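START domain-containing protein 10 (Homo sapiens, PDB 6SER) transfers phosphatidylcholine and phosphatidylethanolamine between membranes, preferring species with a palmitoyl or stearoyl chain at sn-1 and an unsaturated 18-carbon chain at sn-2. Local coordinates at residues D104-V114 with S242-L252; A141-S149 with A164-S175. All coordinates share one frame; numbering follows the deposited sequence.

Interaction 1. Residues D104-V114 with S242-L252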
loop_
_atom_site.group_PDB
_atom_site.type_symbol
_atom_site.label_atom_id
_atom_site.label_comp_id
_atom_site.label_asym_id
_atom_site.label_seq_id
_atom_site.Cartn_x
_atom_site.Cartn_y
_atom_site.Cartn_z
ATOM N N ASP A 104 7.278 10.835 3.407
ATOM C CA ASP A 104 6.114 11.640 3.071
ATOM C C ASP A 104 6.566 12.995 2.558
ATOM O O ASP A 104 7.630 13.498 2.928
ATOM C CB ASP A 104 5.197 11.821 4.281
ATOM C CG ASP A 104 4.369 10.583 4.572
ATOM O OD1 ASP A 104 4.189 9.756 3.650
ATOM O OD2 ASP A 104 3.895 10.441 5.719
ATOM N N ILE A 105 5.744 13.581 1.697
ATOM C CA ILE A 105 6.051 14.848 1.046
ATOM C C ILE A 105 5.264 15.992 1.661
ATOM O O ILE A 105 5.812 17.055 1.957
ATOM C CB ILE A 105 5.776 14.741 -0.469
ATOM C CG1 ILE A 105 6.742 13.737 -1.115
ATOM C CG2 ILE A 105 5.825 16.131 -1.132
ATOM C CD1 ILE A 105 6.426 13.418 -2.560
ATOM N N ALA A 106 3.968 15.787 1.851
ATOM C CA ALA A 106 3.111 16.842 2.355
ATOM C C ALA A 106 1.822 16.216 2.848
ATOM O O ALA A 106 1.486 15.080 2.509
ATOM C CB ALA A 106 2.826 17.900 1.280
ATOM N N ARG A 107 1.102 16.985 3.639
ATOM C CA ARG A 107 -0.165 16.568 4.202
ATOM C C ARG A 107 -1.296 17.289 3.478
ATOM O O ARG A 107 -1.163 18.459 3.097
ATOM C CB ARG A 107 -0.180 16.853 5.709
ATOM C CG ARG A 107 -1.557 17.028 6.296
ATOM C CD ARG A 107 -1.600 16.606 7.760
ATOM N NE ARG A 107 -0.504 17.160 8.557
ATOM C CZ ARG A 107 -0.483 18.395 9.048
ATOM N NH1 ARG A 107 -1.490 19.226 8.810
ATOM N NH2 ARG A 107 0.553 18.804 9.772
ATOM N N LEU A 108 -2.393 16.577 3.248
ATOM C CA LEU A 108 -3.593 17.181 2.675
ATOM C C LEU A 108 -4.631 17.479 3.746
ATOM O O LEU A 108 -5.050 18.626 3.914
ATOM C CB LEU A 108 -4.208 16.258 1.617
ATOM C CG LEU A 108 -3.448 16.081 0.315
ATOM C CD1 LEU A 108 -3.940 14.798 -0.292
ATOM C CD2 LEU A 108 -3.691 17.261 -0.640
ATOM N N THR A 109 -5.100 16.444 4.424
ATOM C CA THR A 109 -6.039 16.522 5.529
ATOM C C THR A 109 -5.409 15.839 6.735
ATOM O O THR A 109 -4.280 15.347 6.681
ATOM C CB THR A 109 -7.372 15.852 5.187
ATOM O OG1 THR A 109 -7.197 14.428 5.191
ATOM C CG2 THR A 109 -7.873 16.293 3.805
ATOM N N VAL A 110 -6.172 15.781 7.826
ATOM C CA VAL A 110 -5.659 15.165 9.040
ATOM C C VAL A 110 -5.377 13.675 8.840
ATOM O O VAL A 110 -4.511 13.121 9.524
ATOM C CB VAL A 110 -6.646 15.442 10.196
ATOM C CG1 VAL A 110 -7.843 14.482 10.178
ATOM C CG2 VAL A 110 -5.940 15.417 11.519
ATOM N N ASN A 111 -6.056 13.013 7.897
ATOM C CA ASN A 111 -5.818 11.598 7.615
ATOM C C ASN A 111 -5.556 11.350 6.126
ATOM O O ASN A 111 -5.913 10.301 5.591
ATOM C CB ASN A 111 -6.984 10.731 8.106
ATOM C CG ASN A 111 -8.305 11.065 7.421
ATOM O OD1 ASN A 111 -8.615 12.227 7.172
ATOM N ND2 ASN A 111 -9.090 10.036 7.110
ATOM N N ALA A 112 -4.914 12.292 5.429
ATOM C CA ALA A 112 -4.522 12.053 4.038
ATOM C C ALA A 112 -3.246 12.819 3.731
ATOM O O ALA A 112 -3.152 14.003 4.054
ATOM C CB ALA A 112 -5.616 12.470 3.053
ATOM N N ASP A 113 -2.276 12.154 3.103
ATOM C CA ASP A 113 -1.039 12.829 2.747
ATOM C C ASP A 113 -0.538 12.321 1.398
ATOM O O ASP A 113 -1.174 11.496 0.734
ATOM C CB ASP A 113 0.008 12.683 3.865
ATOM C CG ASP A 113 0.435 11.255 4.109
ATOM O OD1 ASP A 113 0.096 10.368 3.304
ATOM O OD2 ASP A 113 1.121 11.019 5.127
ATOM N N VAL A 114 0.609 12.853 0.991
ATOM C CA VAL A 114 1.267 12.511 -0.261
ATOM C C VAL A 114 2.688 12.083 0.068
ATOM O O VAL A 114 3.378 12.750 0.847
ATOM C CB VAL A 114 1.268 13.696 -1.251
ATOM C CG1 VAL A 114 1.825 13.255 -2.618
ATOM C CG2 VAL A 114 -0.129 14.259 -1.394
ATOM N N SER A 242 2.611 15.761 13.412
ATOM C CA SER A 242 3.104 15.684 12.027
ATOM C C SER A 242 4.046 16.833 11.688
ATOM O O SER A 242 3.663 18.001 11.835
ATOM C CB SER A 242 1.952 15.688 11.039
ATOM O OG SER A 242 2.454 15.851 9.724
ATOM N N PRO A 243 5.254 16.559 11.200
ATOM C CA PRO A 243 6.178 17.642 10.847
ATOM C C PRO A 243 6.064 18.074 9.399
ATOM O O PRO A 243 6.965 18.738 8.871
ATOM C CB PRO A 243 7.548 17.019 11.122
ATOM C CG PRO A 243 7.352 15.579 10.824
ATOM C CD PRO A 243 5.913 15.241 11.163
ATOM N N LEU A 244 4.951 17.717 8.750
ATOM C CA LEU A 244 4.871 17.869 7.306
ATOM C C LEU A 244 4.219 19.194 6.907
ATOM O O LEU A 244 3.295 19.673 7.576
ATOM C CB LEU A 244 4.080 16.711 6.704
ATOM C CG LEU A 244 4.713 15.314 6.760
ATOM C CD1 LEU A 244 3.647 14.260 6.404
ATOM C CD2 LEU A 244 5.921 15.207 5.812
ATOM N N PRO A 245 4.670 19.800 5.809
ATOM C CA PRO A 245 3.941 20.939 5.253
ATOM C C PRO A 245 2.614 20.479 4.666
ATOM O O PRO A 245 2.375 19.290 4.448
ATOM C CB PRO A 245 4.882 21.458 4.163
ATOM C CG PRO A 245 5.551 20.203 3.663
ATOM C CD PRO A 245 5.751 19.352 4.908
ATOM N N SER A 246 1.745 21.448 4.400
ATOM C CA SER A 246 0.419 21.176 3.869
ATOM C C SER A 246 0.347 21.532 2.390
ATOM O O SER A 246 1.110 22.361 1.893
ATOM C CB SER A 246 -0.645 21.951 4.644
ATOM O OG SER A 246 -0.741 21.480 5.985
ATOM N N LEU A 247 -0.594 20.897 1.696
ATOM C CA LEU A 247 -0.802 21.043 0.262
ATOM C C LEU A 247 -2.279 21.265 -0.031
ATOM O O LEU A 247 -3.152 20.680 0.625
ATOM C CB LEU A 247 -0.374 19.782 -0.505
ATOM C CG LEU A 247 0.976 19.592 -1.182
ATOM C CD1 LEU A 247 0.892 18.374 -2.097
ATOM C CD2 LEU A 247 1.389 20.833 -1.949
ATOM N N ALA A 248 -2.556 22.069 -1.057
ATOM C CA ALA A 248 -3.895 22.129 -1.627
ATOM C C ALA A 248 -4.065 21.000 -2.631
ATOM O O ALA A 248 -3.121 20.630 -3.335
ATOM C CB ALA A 248 -4.163 23.469 -2.315
ATOM N N LEU A 249 -5.284 20.464 -2.690
ATOM C CA LEU A 249 -5.591 19.379 -3.610
ATOM C C LEU A 249 -5.311 19.770 -5.057
ATOM O O LEU A 249 -4.891 18.928 -5.857
ATOM C CB LEU A 249 -7.053 18.969 -3.427
ATOM C CG LEU A 249 -7.514 17.633 -3.997
ATOM C CD1 LEU A 249 -6.733 16.488 -3.372
ATOM C CD2 LEU A 249 -9.005 17.475 -3.759
ATOM N N SER A 250 -5.506 21.043 -5.410
ATOM C CA SER A 250 -5.330 21.457 -6.796
ATOM C C SER A 250 -3.868 21.612 -7.195
ATOM O O SER A 250 -3.588 21.805 -8.382
ATOM C CB SER A 250 -6.072 22.767 -7.061
ATOM O OG SER A 250 -5.518 23.812 -6.286
ATOM N N GLU A 251 -2.933 21.538 -6.249
ATOM C CA GLU A 251 -1.523 21.497 -6.619
ATOM C C GLU A 251 -1.092 20.125 -7.133
ATOM O O GLU A 251 0.033 19.992 -7.625
ATOM C CB GLU A 251 -0.647 21.894 -5.426
ATOM C CG GLU A 251 -0.735 23.365 -5.006
ATOM C CD GLU A 251 -0.222 23.589 -3.580
ATOM O OE1 GLU A 251 -0.855 23.078 -2.626
ATOM O OE2 GLU A 251 0.820 24.259 -3.412
ATOM N N LEU A 252 -1.942 19.111 -7.029
ATOM C CA LEU A 252 -1.636 17.779 -7.524
ATOM C C LEU A 252 -2.306 17.556 -8.873
ATOM O O LEU A 252 -3.294 18.209 -9.213
ATOM C CB LEU A 252 -2.092 16.705 -6.530
ATOM C CG LEU A 252 -1.426 16.757 -5.154
ATOM C CD1 LEU A 252 -2.105 15.797 -4.183
ATOM C CD2 LEU A 252 0.061 16.457 -5.272
#

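Interaction 2. Residues A141-S149 with A164-S175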
loop_
_atom_site.group_PDB
_atom_site.type_symbol
_atom_site.label_atom_id
_atom_site.label_comp_id
_atom_site.label_asym_id
_atom_site.label_seq_id
_atom_site.Cartn_x
_atom_site.Cartn_y
_atom_site.Cartn_z
ATOM N N ALA A 141 -13.165 -1.305 15.221
ATOM C CA ALA A 141 -12.035 -2.156 15.563
ATOM C C ALA A 141 -11.087 -2.386 14.392
ATOM O O ALA A 141 -9.975 -2.885 14.606
ATOM C CB ALA A 141 -12.533 -3.504 16.091
ATOM N N ASP A 142 -11.489 -2.023 13.178
ATOM C CA ASP A 142 -10.717 -2.275 11.974
ATOM C C ASP A 142 -10.022 -1.010 11.489
ATOM O O ASP A 142 -10.320 0.103 11.927
ATOM C CB ASP A 142 -11.613 -2.826 10.867
ATOM C CG ASP A 142 -12.404 -4.026 11.320
ATOM O OD1 ASP A 142 -13.435 -4.338 10.686
ATOM O OD2 ASP A 142 -11.998 -4.643 12.331
ATOM N N TYR A 143 -9.086 -1.201 10.563
ATOM C CA TYR A 143 -8.352 -0.108 9.950
ATOM C C TYR A 143 -8.305 -0.295 8.439
ATOM O O TYR A 143 -8.193 -1.417 7.933
ATOM C CB TYR A 143 -6.915 -0.015 10.473
ATOM C CG TYR A 143 -6.725 0.085 11.973
ATOM C CD1 TYR A 143 -6.533 -1.056 12.749
ATOM C CD2 TYR A 143 -6.676 1.322 12.607
ATOM C CE1 TYR A 143 -6.326 -0.967 14.130
ATOM C CE2 TYR A 143 -6.461 1.428 13.976
ATOM C CZ TYR A 143 -6.291 0.280 14.734
ATOM O OH TYR A 143 -6.087 0.397 16.089
ATOM N N ILE A 144 -8.369 0.821 7.721
ATOM C CA ILE A 144 -8.124 0.837 6.285
ATOM C C ILE A 144 -7.076 1.895 5.980
ATOM O O ILE A 144 -7.165 3.024 6.474
ATOM C CB ILE A 144 -9.401 1.120 5.480
ATOM C CG1 ILE A 144 -10.412 -0.006 5.664
ATOM C CG2 ILE A 144 -9.067 1.296 4.009
ATOM C CD1 ILE A 144 -11.688 0.202 4.877
ATOM N N ILE A 145 -6.091 1.532 5.166
ATOM C CA ILE A 145 -5.156 2.471 4.566
ATOM C C ILE A 145 -5.166 2.208 3.072
ATOM O O ILE A 145 -4.881 1.082 2.651
ATOM C CB ILE A 145 -3.730 2.308 5.110
ATOM C CG1 ILE A 145 -3.740 2.108 6.618
ATOM C CG2 ILE A 145 -2.906 3.529 4.774
ATOM C CD1 ILE A 145 -2.361 1.933 7.189
ATOM N N MET A 146 -5.485 3.232 2.275
ATOM C CA MET A 146 -5.478 3.148 0.818
ATOM C C MET A 146 -4.537 4.185 0.220
ATOM O O MET A 146 -4.221 5.204 0.843
ATOM C CB MET A 146 -6.858 3.393 0.210
ATOM C CG MET A 146 -7.985 3.019 1.089
ATOM S SD MET A 146 -9.531 3.302 0.251
ATOM C CE MET A 146 -9.674 5.062 0.401
ATOM N N ASN A 147 -4.128 3.929 -1.022
ATOM C CA ASN A 147 -3.346 4.900 -1.774
ATOM C C ASN A 147 -3.566 4.668 -3.262
ATOM O O ASN A 147 -4.038 3.609 -3.677
ATOM C CB ASN A 147 -1.859 4.842 -1.387
ATOM C CG ASN A 147 -1.097 3.724 -2.077
ATOM O OD1 ASN A 147 -1.056 3.654 -3.305
ATOM N ND2 ASN A 147 -0.428 2.885 -1.292
ATOM N N TYR A 148 -3.231 5.686 -4.057
ATOM C CA TYR A 148 -3.195 5.602 -5.513
ATOM C C TYR A 148 -2.245 6.686 -6.008
ATOM O O TYR A 148 -2.009 7.678 -5.312
ATOM C CB TYR A 148 -4.592 5.763 -6.133
ATOM C CG TYR A 148 -5.209 7.132 -5.934
ATOM C CD1 TYR A 148 -5.051 8.124 -6.892
ATOM C CD2 TYR A 148 -5.931 7.439 -4.782
ATOM C CE1 TYR A 148 -5.599 9.377 -6.727
ATOM C CE2 TYR A 148 -6.486 8.697 -4.605
ATOM C CZ TYR A 148 -6.312 9.664 -5.585
ATOM O OH TYR A 148 -6.844 10.930 -5.446
ATOM N N SER A 149 -1.692 6.487 -7.204
ATOM C CA SER A 149 -0.624 7.358 -7.675
ATOM C C SER A 149 -1.162 8.734 -8.038
ATOM O O SER A 149 -2.331 8.906 -8.397
ATOM C CB SER A 149 0.095 6.758 -8.886
ATOM O OG SER A 149 1.084 5.831 -8.488
ATOM N N ALA A 164 6.421 4.143 -11.786
ATOM C CA ALA A 164 5.295 3.215 -11.782
ATOM C C ALA A 164 4.030 3.948 -11.377
ATOM O O ALA A 164 4.070 5.061 -10.984
ATOM C CB ALA A 164 5.593 2.093 -10.868
ATOM N N VAL A 165 2.940 3.270 -11.561
ATOM C CA VAL A 165 1.617 3.823 -11.258
ATOM C C VAL A 165 0.861 2.856 -10.370
ATOM O O VAL A 165 0.626 1.771 -10.726
ATOM C CB VAL A 165 0.794 4.114 -12.511
ATOM C CG1 VAL A 165 -0.568 4.629 -12.158
ATOM C CG2 VAL A 165 1.481 4.988 -13.504
ATOM N N SER A 166 0.509 3.329 -9.216
ATOM C CA SER A 166 -0.350 2.581 -8.306
ATOM C C SER A 166 -1.796 2.945 -8.632
ATOM O O SER A 166 -2.270 4.019 -8.254
ATOM C CB SER A 166 0.016 2.894 -6.854
ATOM O OG SER A 166 -1.048 2.530 -5.978
ATOM N N ILE A 167 -2.485 2.055 -9.326
ATOM C CA ILE A 167 -3.898 2.296 -9.715
ATOM C C ILE A 167 -4.735 2.305 -8.444
ATOM O O ILE A 167 -5.513 3.158 -8.307
ATOM C CB ILE A 167 -4.439 1.332 -10.786
ATOM C CG1 ILE A 167 -3.659 1.435 -12.081
ATOM C CG2 ILE A 167 -5.886 1.562 -11.053
ATOM C CD1 ILE A 167 -2.609 0.449 -12.214
ATOM N N GLN A 168 -4.480 1.375 -7.558
ATOM C CA GLN A 168 -5.126 1.282 -6.252
ATOM C C GLN A 168 -4.348 0.275 -5.435
ATOM O O GLN A 168 -4.043 -0.715 -5.938
ATOM C CB GLN A 168 -6.559 0.827 -6.387
ATOM C CG GLN A 168 -7.114 0.297 -5.110
ATOM C CD GLN A 168 -8.447 -0.372 -5.297
ATOM O OE1 GLN A 168 -8.619 -1.286 -6.072
ATOM N NE2 GLN A 168 -9.414 0.143 -4.591
ATOM N N THR A 169 -3.908 0.637 -4.256
ATOM C CA THR A 169 -3.236 -0.272 -3.320
ATOM C C THR A 169 -3.737 0.049 -1.916
ATOM O O THR A 169 -4.039 1.108 -1.681
ATOM C CB THR A 169 -1.771 -0.584 -3.617
ATOM O OG1 THR A 169 -1.064 -0.315 -2.439
ATOM C CG2 THR A 169 -1.077 0.205 -4.670
ATOM N N GLY A 170 -3.900 -0.924 -1.060
ATOM C CA GLY A 170 -4.412 -0.656 0.278
ATOM C C GLY A 170 -4.461 -1.876 1.146
ATOM O O GLY A 170 -4.232 -2.910 0.668
ATOM N N TYR A 171 -4.845 -1.669 2.388
ATOM C CA TYR A 171 -4.842 -2.708 3.394
ATOM C C TYR A 171 -6.106 -2.589 4.219
ATOM O O TYR A 171 -6.535 -1.482 4.555
ATOM C CB TYR A 171 -3.621 -2.594 4.318
ATOM C CG TYR A 171 -2.292 -2.711 3.624
ATOM C CD1 TYR A 171 -1.606 -3.921 3.626
ATOM C CD2 TYR A 171 -1.727 -1.609 2.954
ATOM C CE1 TYR A 171 -0.386 -4.042 2.989
ATOM C CE2 TYR A 171 -0.510 -1.716 2.314
ATOM C CZ TYR A 171 0.156 -2.935 2.334
ATOM O OH TYR A 171 1.371 -3.047 1.699
ATOM N N LEU A 172 -6.729 -3.733 4.484
ATOM C CA LEU A 172 -7.823 -3.846 5.437
ATOM C C LEU A 172 -7.306 -4.678 6.598
ATOM O O LEU A 172 -6.875 -5.821 6.402
ATOM C CB LEU A 172 -9.065 -4.491 4.807
ATOM C CG LEU A 172 -10.156 -4.841 5.813
ATOM C CD1 LEU A 172 -10.796 -3.563 6.303
ATOM C CD2 LEU A 172 -11.189 -5.765 5.174
ATOM N N ILE A 173 -7.292 -4.094 7.788
ATOM C CA ILE A 173 -6.914 -4.811 8.995
ATOM C C ILE A 173 -8.193 -5.062 9.781
ATOM O O ILE A 173 -8.924 -4.124 10.115
ATOM C CB ILE A 173 -5.877 -4.033 9.824
ATOM C CG1 ILE A 173 -4.651 -3.675 8.970
ATOM C CG2 ILE A 173 -5.440 -4.844 11.053
ATOM C CD1 ILE A 173 -3.606 -2.868 9.709
ATOM N N GLN A 174 -8.498 -6.326 10.032
ATOM C CA GLN A 174 -9.671 -6.697 10.808
ATOM C C GLN A 174 -9.186 -7.310 12.108
ATOM O O GLN A 174 -8.453 -8.309 12.091
ATOM C CB GLN A 174 -10.561 -7.666 10.029
ATOM C CG GLN A 174 -11.283 -6.999 8.856
ATOM C CD GLN A 174 -11.845 -7.991 7.854
ATOM O OE1 GLN A 174 -11.122 -8.850 7.342
ATOM N NE2 GLN A 174 -13.137 -7.870 7.559
ATOM N N SER A 175 -9.550 -6.689 13.227
ATOM C CA SER A 175 -9.214 -7.259 14.524
ATOM C C SER A 175 -10.057 -8.499 14.783
ATOM O O SER A 175 -11.273 -8.493 14.569
ATOM C CB SER A 175 -9.440 -6.248 15.638
ATOM O OG SER A 175 -9.126 -6.848 16.881
HETATM O O HOH W 1 3.379 7.027 -9.199
#

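Interaction 1. Residues D104-V114 with S242-L252
Leu247 packs its branch carbon on the small methyl of Ala106, with Leu247 CG 3.5 Å from Ala106 CB. On the other side of the bridged pair Arg107 and Ser246, Leu244 is the matching bump. It crosses the Asp104 side chain at about a right angle. Both of its methyls lie against Asp104 CB, with Leu244 CD1 at 3.6 Å. The Pro245 ring lies against the Ile105 carbonyl, with Pro245 CG 3.6 Å from Ile105 O.

Between these bumps the backbones are pinned by a single beta bridge. Arg107 N gives a nearly straight hydrogen bond of 2.8 Å to Pro245 O, and Leu247 N returns one of 2.9 Å to Arg107 O. Segment 104-114 is the turn end of the hairpin of strands 99-109 and 112-119 in the START fold. Two classic bulges shape it: Ile105 and Ala106 both face Val114, and Leu108 and Thr109 both face Ala112. The segment 242-252 follows the long helix 197-227 and runs across the hairpin as an extended loop.

Farther along, Leu108 points its CB away from the loop, yet its CD2 lies over the chain from Leu247 to Leu249. The same methyl is 4.1 Å from Leu252 CD1. Val114 slides past Leu252 in the opposite direction, Val114 CG2 3.7 Å from Leu252 CD1. Val150 of strand 142-151 touches both.

At the opposite end, the Arg107 chain bends at chi3 (48°). Its NE makes a weak 3.4 Å hydrogen bond to Ser242 OG, which lies at the guanidinium edge. That hydroxyl also accepts from Leu244 N, forming an ST turn. The Asp104 and Asp113 carboxylates both form salt bridges to Arg134.

Interaction 2. Residues A141-S149 with A164-S175
Ser149 OG accepts a nearly straight hydrogen bond of 2.7 Å from Ser166 N; a side-chain oxygen, not the Ser149 carbonyl, takes this N-H. In return Ser149 N donates to Ser166 O, also at 2.7 Å. A water bridges Ser149 OG to Ala164 O. The amide of Asn147 reaches diagonally across to the partner strand; its OD1 accepts from Ser166 OG at 2.9 Å, though that hydroxyl is less surely placed. Asn147 ND2 binds a triethylene glycol, probably from the crystallisation liquor.

Farther along, the hydrogen-bonded pairs are Asn147 with Thr169, Ile145 with Tyr171 and Tyr143 with Ile173; in the last, Ile173 N meets Tyr143 O at 2.8 Å. The two strands run antiparallel at 177° and form a beta hairpin in the curved sheet of the START domain. At the far end Asp142 OD2 takes a weak 3.3 Å bond from Ser175 N.

On the face of Ile144, Met146 and Leu172, Ile144 CG1 meets Leu172 CD1 at 3.6 Å as the side chains cross obliquely. Leu172 holds CG anti to its backbone N (chi1 171°), which swings CD1 toward Ile144. Helix 27-38 covers this face through Phe30 and Phe33. Gly170 sits opposite Met146; the missing side chain lets their CA atoms come within 4.0 Å and Ile145 O within 3.0 Å of Gly170 CA. The other face carries Tyr143, Asn147, Thr169, Tyr171 and Ile173; bound glycols at Asn147 and Thr169 are consistent with its lining the START lipid cavity. Tyr143 turns the edge of its ring to Ile173 CB and stacks on Tyr83.

How the interactions relate
Both interactions reach the same sheet, but at different depths. The centre of interaction 2 lies about 5 Å from the centre of the chain, that of interaction 1 about 17 Å. Most touching residues of interaction 2 are buried. In interaction 1, where a late loop meets a hairpin, fewer are. The chemistry follows. A long antiparallel ladder carries 141-149 with 164-175, whereas 104-114 and 242-252 share one bridge and rely on leucine packing. Along the chain, interaction 2 is nested within the loop that interaction 1 closes. They do not touch, with nearest atoms about 6 Å apart, but strand 142-151 is a common neighbour.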